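Local structure of putative leucoanthocyanidin reductase 1 (Vitis vinifera, 3I6I) at the NADPH dihydro-nicotinamide-adenine-dinucleotide phosphate site. The protein catalyses the NADPH-dependent reduction of leucoanthocyanidins in flavonoid biosynthesis, as a short-chain dehydrogenase/reductase with a Rossmann fold. Sequence-based numbering; all coordinates share one arbitrary frame.

The NADPH dihydro-nicotinamide-adenine-dinucleotide phosphate site. Residues 17-22, 40, 42, 68-70, 90-92, 95-96, 98, 118-120, 140, 160-162. With NDP (NADPH dihydro-nicotinamide-adenine-dinucleotide phosphate), chain B.
Gly17, at positive phi (91°), turns the backbone into the Rossmann glycine loop, and the start of helix 21-32 then presents its amides to the diphosphate: Phe21 N to NDP O2A at 2.9 Å and Ile22 N to NDP O1N at 3.0 Å. The helix dipole probably helps to offset the phosphate charge. Arg42, though poorly ordered, suits the 2'-phosphate that distinguishes NADPH from NADH: its chain, with CG anti to the backbone N, bends at chi3 (-53°) and offers the guanidinium side-on. Arg42 NE meets NDP O2X in the guanidinium plane at 3.0 Å, and Arg42 NH2 forms a salt bridge to NDP O3X at 2.7 Å while lying over one adenine face. Branched Val91 covers the imidazole part of adenine with CG1. At the purine's polar rim, Ile69 N donates to NDP N1A at 3.0 Å, and NDP N6A gives hydrogens to Asn70 OD1 and Asp98 OD2, both approached from above their planes. On the nicotinamide ribose, the long, extended side chain of Lys140 lets Lys140 NZ hydrogen-bond to both hydroxyls, NDP O3D at 2.8 Å and NDP O2D at 3.1 Å. Small Ser118 joins NDP O3D through OG, which is steered by its bond to a lone pair of Val91 O. A methionine here in place of Lys140 would lack the ammonium that makes both bonds, and would probably hold the ribose less firmly. As modelled, the carboxamide NDP O7N lies 2.7 Å from Asn160 O, acceptor against acceptor, with NDP N7N facing Ile162 N; a carboxamide turned by 180° would probably fit better. The pocket thus binds the partly occupied NADPH, the hydride-donating cofactor, along its length and probably holds its nicotinamide end ready for reduction of leucoanthocyanidin.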
ATOM      1  N   GLY A  17       4.824  10.328  -4.951  1.00  9.97           N
ATOM      2  CA  GLY A  17       5.369   8.962  -4.908  1.00 12.10           C
ATOM      3  C   GLY A  17       4.920   8.076  -6.050  1.00 11.29           C
ATOM      4  O   GLY A  17       4.963   6.835  -5.959  1.00 11.17           O
ATOM      5  N   ALA A  18       4.525   8.691  -7.153  1.00 12.01           N
ATOM      6  CA  ALA A  18       4.070   7.936  -8.331  1.00 11.43           C
ATOM      7  C   ALA A  18       5.128   7.020  -9.003  1.00 13.03           C
ATOM      8  O   ALA A  18       4.759   6.118  -9.760  1.00 17.97           O
ATOM      9  CB  ALA A  18       3.455   8.880  -9.346  1.00  9.68           C
ATOM     10  N   THR A  19       6.425   7.233  -8.742  1.00 11.04           N
ATOM     11  CA  THR A  19       7.477   6.366  -9.309  1.00 11.79           C
ATOM     12  C   THR A  19       7.816   5.180  -8.414  1.00 11.32           C
ATOM     13  O   THR A  19       8.637   4.328  -8.791  1.00  8.99           O
ATOM     14  CB  THR A  19       8.787   7.133  -9.623  1.00 13.43           C
ATOM     15  OG1 THR A  19       9.412   7.553  -8.407  1.00 13.41           O
ATOM     16  CG2 THR A  19       8.511   8.317 -10.488  1.00 16.19           C
ATOM     17  N   GLY A  20       7.142   5.121  -7.269  1.00  7.66           N
ATOM     18  CA  GLY A  20       7.254   4.052  -6.299  1.00 10.45           C
ATOM     19  C   GLY A  20       6.473   2.815  -6.688  1.00  4.17           C
ATOM     20  O   GLY A  20       5.711   2.810  -7.654  1.00  6.85           O
ATOM     21  N   PHE A  21       6.707   1.745  -5.961  1.00  7.55           N
ATOM     22  CA  PHE A  21       6.098   0.468  -6.295  1.00  8.78           C
ATOM     23  C   PHE A  21       4.546   0.574  -6.291  1.00  9.26           C
ATOM     24  O   PHE A  21       3.877   0.354  -7.323  1.00  7.78           O
ATOM     25  CB  PHE A  21       6.600  -0.564  -5.299  1.00 10.30           C
ATOM     26  CG  PHE A  21       6.061  -1.922  -5.524  1.00 10.26           C
ATOM     27  CD1 PHE A  21       6.266  -2.574  -6.729  1.00 13.52           C
ATOM     28  CD2 PHE A  21       5.357  -2.571  -4.532  1.00 22.11           C
ATOM     29  CE1 PHE A  21       5.766  -3.862  -6.950  1.00 20.88           C
ATOM     30  CE2 PHE A  21       4.860  -3.856  -4.746  1.00 30.02           C
ATOM     31  CZ  PHE A  21       5.068  -4.496  -5.963  1.00 19.51           C
ATOM     32  N   ILE A  22       3.972   0.954  -5.150  1.00  6.88           N
ATOM     33  CA  ILE A  22       2.524   1.147  -5.065  1.00  7.39           C
ATOM     34  C   ILE A  22       2.063   2.346  -5.885  1.00  4.57           C
ATOM     35  O   ILE A  22       1.008   2.333  -6.533  1.00  5.16           O
ATOM     36  CB  ILE A  22       2.061   1.309  -3.557  1.00 10.34           C
ATOM     37  CG1 ILE A  22       2.272  -0.002  -2.807  1.00 14.54           C
ATOM     38  CG2 ILE A  22       0.596   1.814  -3.432  1.00 12.44           C
ATOM     39  CD1 ILE A  22       1.534  -1.184  -3.417  1.00 17.80           C
ATOM     40  N   LEU A  40       3.780  14.518  -8.788  1.00  4.21           N
ATOM     41  CA  LEU A  40       4.861  15.274  -8.182  1.00  5.08           C
ATOM     42  C   LEU A  40       6.189  14.613  -8.494  1.00  9.01           C
ATOM     43  O   LEU A  40       6.321  13.420  -8.315  1.00 12.99           O
ATOM     44  CB  LEU A  40       4.659  15.371  -6.663  1.00  6.77           C
ATOM     45  CG  LEU A  40       5.484  16.371  -5.838  1.00 11.91           C
ATOM     46  CD1 LEU A  40       5.279  17.817  -6.359  1.00 14.60           C
ATOM     47  CD2 LEU A  40       5.036  16.255  -4.378  1.00 12.39           C
ATOM     48  N   ARG A  42      10.544  14.921  -8.106  1.00 11.02           N
ATOM     49  CA  ARG A  42      11.767  15.492  -7.555  1.00 15.82           C
ATOM     50  C   ARG A  42      12.526  16.147  -8.691  1.00 13.88           C
ATOM     51  O   ARG A  42      12.738  15.520  -9.729  1.00 11.78           O
ATOM     52  CB  ARG A  42      12.630  14.371  -6.959  1.00 19.22           C
ATOM     53  CG  ARG A  42      13.914  14.793  -6.256  1.00 21.37           C
ATOM     54  CD  ARG A  42      14.630  13.572  -5.635  1.00 24.82           C
ATOM     55  NE  ARG A  42      13.754  12.780  -4.760  1.00 23.03           N
ATOM     56  CZ  ARG A  42      13.526  13.009  -3.459  1.00 28.59           C
ATOM     57  NH1 ARG A  42      14.112  14.018  -2.815  1.00 30.28           N
ATOM     58  NH2 ARG A  42      12.691  12.219  -2.790  1.00 28.50           N
ATOM     59  N   LEU A  68       8.761  18.706  -3.596  1.00 10.72           N
ATOM     60  CA  LEU A  68       9.010  17.701  -2.574  1.00 12.59           C
ATOM     61  C   LEU A  68       8.019  17.972  -1.448  1.00 11.22           C
ATOM     62  O   LEU A  68       7.828  19.132  -1.068  1.00  9.18           O
ATOM     63  CB  LEU A  68      10.432  17.824  -2.027  1.00 12.20           C
ATOM     64  CG  LEU A  68      11.599  17.371  -2.922  1.00 17.35           C
ATOM     65  CD1 LEU A  68      12.909  17.662  -2.224  1.00 13.28           C
ATOM     66  CD2 LEU A  68      11.470  15.885  -3.261  1.00 22.40           C
ATOM     67  N   ILE A  69       7.412  16.910  -0.914  1.00 13.54           N
ATOM     68  CA  ILE A  69       6.293  17.060   0.025  1.00  8.94           C
ATOM     69  C   ILE A  69       6.700  17.607   1.392  1.00  6.59           C
ATOM     70  O   ILE A  69       5.851  18.084   2.109  1.00  9.69           O
ATOM     71  CB  ILE A  69       5.436  15.770   0.207  1.00 12.46           C
ATOM     72  CG1 ILE A  69       6.214  14.654   0.915  1.00 11.41           C
ATOM     73  CG2 ILE A  69       4.843  15.320  -1.128  1.00  9.81           C
ATOM     74  CD1 ILE A  69       5.255  13.558   1.390  1.00 12.39           C
ATOM     75  N   ASN A  70       7.990  17.563   1.722  1.00  7.55           N
ATOM     76  CA  ASN A  70       8.502  18.152   2.986  1.00  7.43           C
ATOM     77  C   ASN A  70       8.712  19.696   2.964  1.00  6.27           C
ATOM     78  O   ASN A  70       9.152  20.301   3.954  1.00  8.81           O
ATOM     79  CB  ASN A  70       9.820  17.471   3.389  1.00 11.28           C
ATOM     80  CG  ASN A  70      10.804  17.396   2.236  1.00 11.70           C
ATOM     81  OD1 ASN A  70      10.568  16.730   1.232  1.00 18.61           O
ATOM     82  ND2 ASN A  70      11.862  18.083   2.362  1.00  6.19           N
ATOM     83  N   THR A  90       1.924   8.204  -1.692  1.00  7.53           N
ATOM     84  CA  THR A  90       2.435   6.806  -1.724  1.00  5.28           C
ATOM     85  C   THR A  90       3.937   6.806  -1.438  1.00  6.90           C
ATOM     86  O   THR A  90       4.701   5.953  -1.929  1.00  7.05           O
ATOM     87  CB  THR A  90       2.130   6.135  -3.098  1.00  7.72           C
ATOM     88  OG1 THR A  90       2.777   6.847  -4.154  1.00 11.11           O
ATOM     89  CG2 THR A  90       0.584   6.074  -3.400  1.00  7.85           C
ATOM     90  N   VAL A  91       4.380   7.719  -0.592  1.00  4.77           N
ATOM     91  CA  VAL A  91       5.815   7.794  -0.271  1.00  3.06           C
ATOM     92  C   VAL A  91       6.273   6.589   0.535  1.00  6.15           C
ATOM     93  O   VAL A  91       5.472   5.942   1.245  1.00  7.24           O
ATOM     94  CB  VAL A  91       6.212   9.146   0.465  1.00  4.72           C
ATOM     95  CG1 VAL A  91       5.779  10.352  -0.363  1.00  3.93           C
ATOM     96  CG2 VAL A  91       5.662   9.234   1.900  1.00  7.04           C
ATOM     97  N   GLY A  92       7.562   6.297   0.458  1.00  8.35           N
ATOM     98  CA  GLY A  92       8.095   5.104   1.089  1.00  9.18           C
ATOM     99  C   GLY A  92       8.197   5.176   2.603  1.00  6.84           C
ATOM    100  O   GLY A  92       8.137   6.254   3.211  1.00  6.94           O
ATOM    101  N   SER A  95      10.161   7.819   4.393  1.00  4.66           N
ATOM    102  CA  SER A  95       9.706   9.203   4.213  1.00  6.03           C
ATOM    103  C   SER A  95       8.357   9.517   4.835  1.00  6.88           C
ATOM    104  O   SER A  95       7.746  10.533   4.501  1.00  6.48           O
ATOM    105  CB  SER A  95       9.643   9.527   2.702  1.00  8.58           C
ATOM    106  OG  SER A  95      10.868   9.220   2.064  1.00 10.65           O
ATOM    107  N   ILE A  96       7.867   8.675   5.744  1.00  4.02           N
ATOM    108  CA  ILE A  96       6.521   8.891   6.291  1.00  2.46           C
ATOM    109  C   ILE A  96       6.375  10.301   6.960  1.00  2.00           C
ATOM    110  O   ILE A  96       5.381  10.995   6.739  1.00  3.83           O
ATOM    111  CB  ILE A  96       6.137   7.774   7.289  1.00  4.58           C
ATOM    112  CG1 ILE A  96       6.076   6.425   6.571  1.00  7.32           C
ATOM    113  CG2 ILE A  96       4.792   8.107   7.962  1.00  2.00           C
ATOM    114  CD1 ILE A  96       5.192   6.419   5.317  1.00  8.90           C
ATOM    115  N   ASP A  98       7.888  13.020   6.263  1.00  6.62           N
ATOM    116  CA  ASP A  98       7.910  14.059   5.218  1.00  8.67           C
ATOM    117  C   ASP A  98       6.487  14.524   4.918  1.00  7.55           C
ATOM    118  O   ASP A  98       6.261  15.591   4.332  1.00  6.00           O
ATOM    119  CB  ASP A  98       8.537  13.546   3.904  1.00 10.84           C
ATOM    120  CG  ASP A  98      10.061  13.317   3.986  1.00 14.11           C
ATOM    121  OD1 ASP A  98      10.712  13.776   4.947  1.00 15.43           O
ATOM    122  OD2 ASP A  98      10.598  12.687   3.034  1.00 17.11           O
ATOM    123  N   SER A 118       0.084   7.868   3.141  1.00  2.00           N
ATOM    124  CA  SER A 118       0.824   6.695   2.712  1.00  3.45           C
ATOM    125  C   SER A 118       0.628   5.571   3.693  1.00  4.17           C
ATOM    126  O   SER A 118       1.395   5.392   4.642  1.00  5.81           O
ATOM    127  CB  SER A 118       2.303   6.988   2.514  1.00  6.56           C
ATOM    128  OG  SER A 118       2.914   5.880   1.879  1.00  4.84           O
ATOM    129  N   GLU A 119      -0.471   4.874   3.463  1.00  4.58           N
ATOM    130  CA  GLU A 119      -0.927   3.749   4.282  1.00  2.00           C
ATOM    131  C   GLU A 119      -0.590   2.455   3.492  1.00  5.48           C
ATOM    132  O   GLU A 119       0.565   2.016   3.468  1.00  5.68           O
ATOM    133  CB  GLU A 119      -2.433   3.921   4.598  1.00  5.77           C
ATOM    134  CG  GLU A 119      -2.748   5.093   5.568  1.00  6.53           C
ATOM    135  CD  GLU A 119      -2.615   4.705   7.019  1.00  7.84           C
ATOM    136  OE1 GLU A 119      -2.707   3.481   7.326  1.00 10.54           O
ATOM    137  OE2 GLU A 119      -2.401   5.607   7.870  1.00 10.32           O
ATOM    138  N   PHE A 120      -1.566   1.912   2.759  1.00  4.42           N
ATOM    139  CA  PHE A 120      -1.361   0.840   1.791  1.00  3.90           C
ATOM    140  C   PHE A 120      -0.826  -0.429   2.391  1.00  4.87           C
ATOM    141  O   PHE A 120      -0.073  -1.139   1.744  1.00  7.04           O
ATOM    142  CB  PHE A 120      -0.534   1.316   0.556  1.00  3.24           C
ATOM    143  CG  PHE A 120      -1.197   2.462  -0.155  1.00  2.95           C
ATOM    144  CD1 PHE A 120      -0.815   3.754   0.098  1.00  6.42           C
ATOM    145  CD2 PHE A 120      -2.302   2.245  -1.002  1.00  4.81           C
ATOM    146  CE1 PHE A 120      -1.470   4.824  -0.499  1.00  6.86           C
ATOM    147  CE2 PHE A 120      -2.974   3.317  -1.589  1.00  7.66           C
ATOM    148  CZ  PHE A 120      -2.575   4.618  -1.330  1.00  8.00           C
ATOM    149  N   LYS A 140       3.218   6.481  11.060  1.00  3.86           N
ATOM    150  CA  LYS A 140       1.927   6.509  10.360  1.00  4.95           C
ATOM    151  C   LYS A 140       0.780   6.977  11.266  1.00  2.88           C
ATOM    152  O   LYS A 140      -0.098   7.752  10.831  1.00  4.97           O
ATOM    153  CB  LYS A 140       1.651   5.169   9.689  1.00  5.17           C
ATOM    154  CG  LYS A 140       2.598   4.861   8.520  1.00  6.40           C
ATOM    155  CD  LYS A 140       2.183   3.621   7.739  1.00  8.19           C
ATOM    156  CE  LYS A 140       3.125   3.389   6.551  1.00  9.38           C
ATOM    157  NZ  LYS A 140       2.504   2.443   5.557  1.00 10.74           N
ATOM    158  N   ASN A 160      -3.796  -4.535   2.834  1.00  3.87           N
ATOM    159  CA  ASN A 160      -3.210  -5.825   3.190  1.00  2.58           C
ATOM    160  C   ASN A 160      -2.039  -6.144   2.239  1.00  6.49           C
ATOM    161  O   ASN A 160      -1.347  -5.224   1.863  1.00  7.72           O
ATOM    162  CB  ASN A 160      -4.269  -6.910   3.293  1.00  3.81           C
ATOM    163  CG  ASN A 160      -5.116  -6.748   4.554  1.00  2.00           C
ATOM    164  OD1 ASN A 160      -4.598  -6.452   5.646  1.00  4.85           O
ATOM    165  ND2 ASN A 160      -6.446  -6.887   4.398  1.00  3.05           N
ATOM    166  N   SER A 161      -1.772  -7.401   1.902  1.00  2.93           N
ATOM    167  CA  SER A 161      -0.533  -7.718   1.197  1.00  2.47           C
ATOM    168  C   SER A 161      -0.645  -7.648  -0.331  1.00  5.42           C
ATOM    169  O   SER A 161      -1.590  -8.166  -0.918  1.00  4.69           O
ATOM    170  CB  SER A 161      -0.043  -9.118   1.610  1.00  2.49           C
ATOM    171  OG  SER A 161       0.275  -9.106   2.980  1.00  4.41           O
ATOM    172  N   ILE A 162       0.375  -7.126  -0.999  1.00  6.46           N
ATOM    173  CA  ILE A 162       0.476  -7.288  -2.448  1.00  5.82           C
ATOM    174  C   ILE A 162       0.681  -8.768  -2.785  1.00  7.76           C
ATOM    175  O   ILE A 162       1.272  -9.506  -2.024  1.00  9.14           O
ATOM    176  CB  ILE A 162       1.611  -6.397  -3.053  1.00 15.29           C
ATOM    177  CG1 ILE A 162       1.441  -6.256  -4.575  1.00 15.89           C
ATOM    178  CG2 ILE A 162       2.972  -6.951  -2.691  1.00 15.39           C
ATOM    179  CD1 ILE A 162       1.584  -4.823  -5.087  1.00 19.20           C
TER
HETATM  180  PA  NDP B 350       8.755   3.561  -2.843  0.70 17.77           P
HETATM  181  O1A NDP B 350      10.067   3.767  -2.126  0.70 18.61           O
HETATM  182  O2A NDP B 350       8.687   2.395  -3.996  0.70 18.06           O
HETATM  183  O5B NDP B 350       8.168   4.875  -3.562  0.70 21.52           O
HETATM  184  C5B NDP B 350       8.142   6.088  -2.875  0.70 16.01           C
HETATM  185  C4B NDP B 350       7.782   7.209  -3.773  0.70 19.65           C
HETATM  186  O4B NDP B 350       7.763   8.361  -2.843  0.70 22.25           O
HETATM  187  C3B NDP B 350       8.882   7.506  -4.824  0.70 18.24           C
HETATM  188  O3B NDP B 350       8.314   8.000  -6.067  0.70 19.64           O
HETATM  189  C2B NDP B 350       9.707   8.605  -4.158  0.70 20.83           C
HETATM  190  O2B NDP B 350      10.328   9.419  -5.154  0.70 22.58           O
HETATM  191  C1B NDP B 350       8.589   9.402  -3.491  0.70 17.39           C
HETATM  192  N9A NDP B 350       8.999  10.329  -2.435  0.70 16.47           N
HETATM  193  C8A NDP B 350       9.626   9.991  -1.308  0.70 16.15           C
HETATM  194  N7A NDP B 350       9.808  11.088  -0.569  0.70 14.54           N
HETATM  195  C5A NDP B 350       9.277  12.127  -1.222  0.70 16.37           C
HETATM  196  C6A NDP B 350       9.176  13.491  -0.943  0.70 21.88           C
HETATM  197  N6A NDP B 350       9.657  13.989   0.198  0.70 22.81           N
HETATM  198  N1A NDP B 350       8.574  14.296  -1.841  0.70 17.31           N
HETATM  199  C2A NDP B 350       8.070  13.794  -2.967  0.70 21.11           C
HETATM  200  N3A NDP B 350       8.133  12.490  -3.265  0.70 20.11           N
HETATM  201  C4A NDP B 350       8.748  11.645  -2.406  0.70 15.60           C
HETATM  202  O3  NDP B 350       7.657   3.190  -1.740  0.70 18.09           O
HETATM  203  PN  NDP B 350       6.628   1.920  -1.662  0.70 19.12           P
HETATM  204  O1N NDP B 350       5.711   1.694  -2.803  0.70 20.60           O
HETATM  205  O2N NDP B 350       7.549   0.732  -1.192  0.70 23.46           O
HETATM  206  O5D NDP B 350       5.841   2.358  -0.286  0.70 14.85           O
HETATM  207  C5D NDP B 350       4.691   3.213  -0.359  0.70 13.76           C
HETATM  208  C4D NDP B 350       3.787   2.916   0.805  0.70 13.87           C
HETATM  209  O4D NDP B 350       3.267   1.590   0.507  0.70 18.18           O
HETATM  210  C3D NDP B 350       4.463   2.836   2.151  0.70 15.12           C
HETATM  211  O3D NDP B 350       3.552   3.305   3.141  0.70 13.70           O
HETATM  212  C2D NDP B 350       4.652   1.342   2.336  0.70 19.88           C
HETATM  213  O2D NDP B 350       4.566   1.065   3.719  0.70 20.25           O
HETATM  214  C1D NDP B 350       3.426   0.752   1.644  0.70 16.61           C
HETATM  215  N1N NDP B 350       3.630  -0.584   0.976  0.70 17.02           N
HETATM  216  C2N NDP B 350       2.672  -1.621   1.084  0.70 19.59           C
HETATM  217  C3N NDP B 350       3.012  -2.879   0.813  0.70 21.35           C
HETATM  218  C7N NDP B 350       1.952  -3.993   0.905  0.70 25.66           C
HETATM  219  O7N NDP B 350       0.777  -3.728   1.184  0.70 25.29           O
HETATM  220  N7N NDP B 350       2.354  -5.212   0.590  0.70 17.03           N
HETATM  221  C4N NDP B 350       4.458  -3.199   0.400  0.70 19.95           C
HETATM  222  C5N NDP B 350       5.139  -1.977  -0.206  0.70 22.29           C
HETATM  223  C6N NDP B 350       4.681  -0.756   0.036  0.70 22.28           C
HETATM  224  P2B NDP B 350      12.001   9.379  -5.284  0.70 25.19           P
HETATM  225  O1X NDP B 350      12.428   8.048  -5.789  0.70 29.55           O
HETATM  226  O2X NDP B 350      12.320  10.632  -6.210  0.70 26.92           O
HETATM  227  O3X NDP B 350      12.561   9.678  -3.834  0.70 26.27           O
HETATM  228  O   HOH W   1       4.946   4.207  -4.093  1.00  7.16           O
HETATM  229  O   HOH W   2       6.698  12.411  -5.512  1.00 11.88           O
HETATM  230  O   HOH W   3      11.933  11.076   0.846  1.00 16.39           O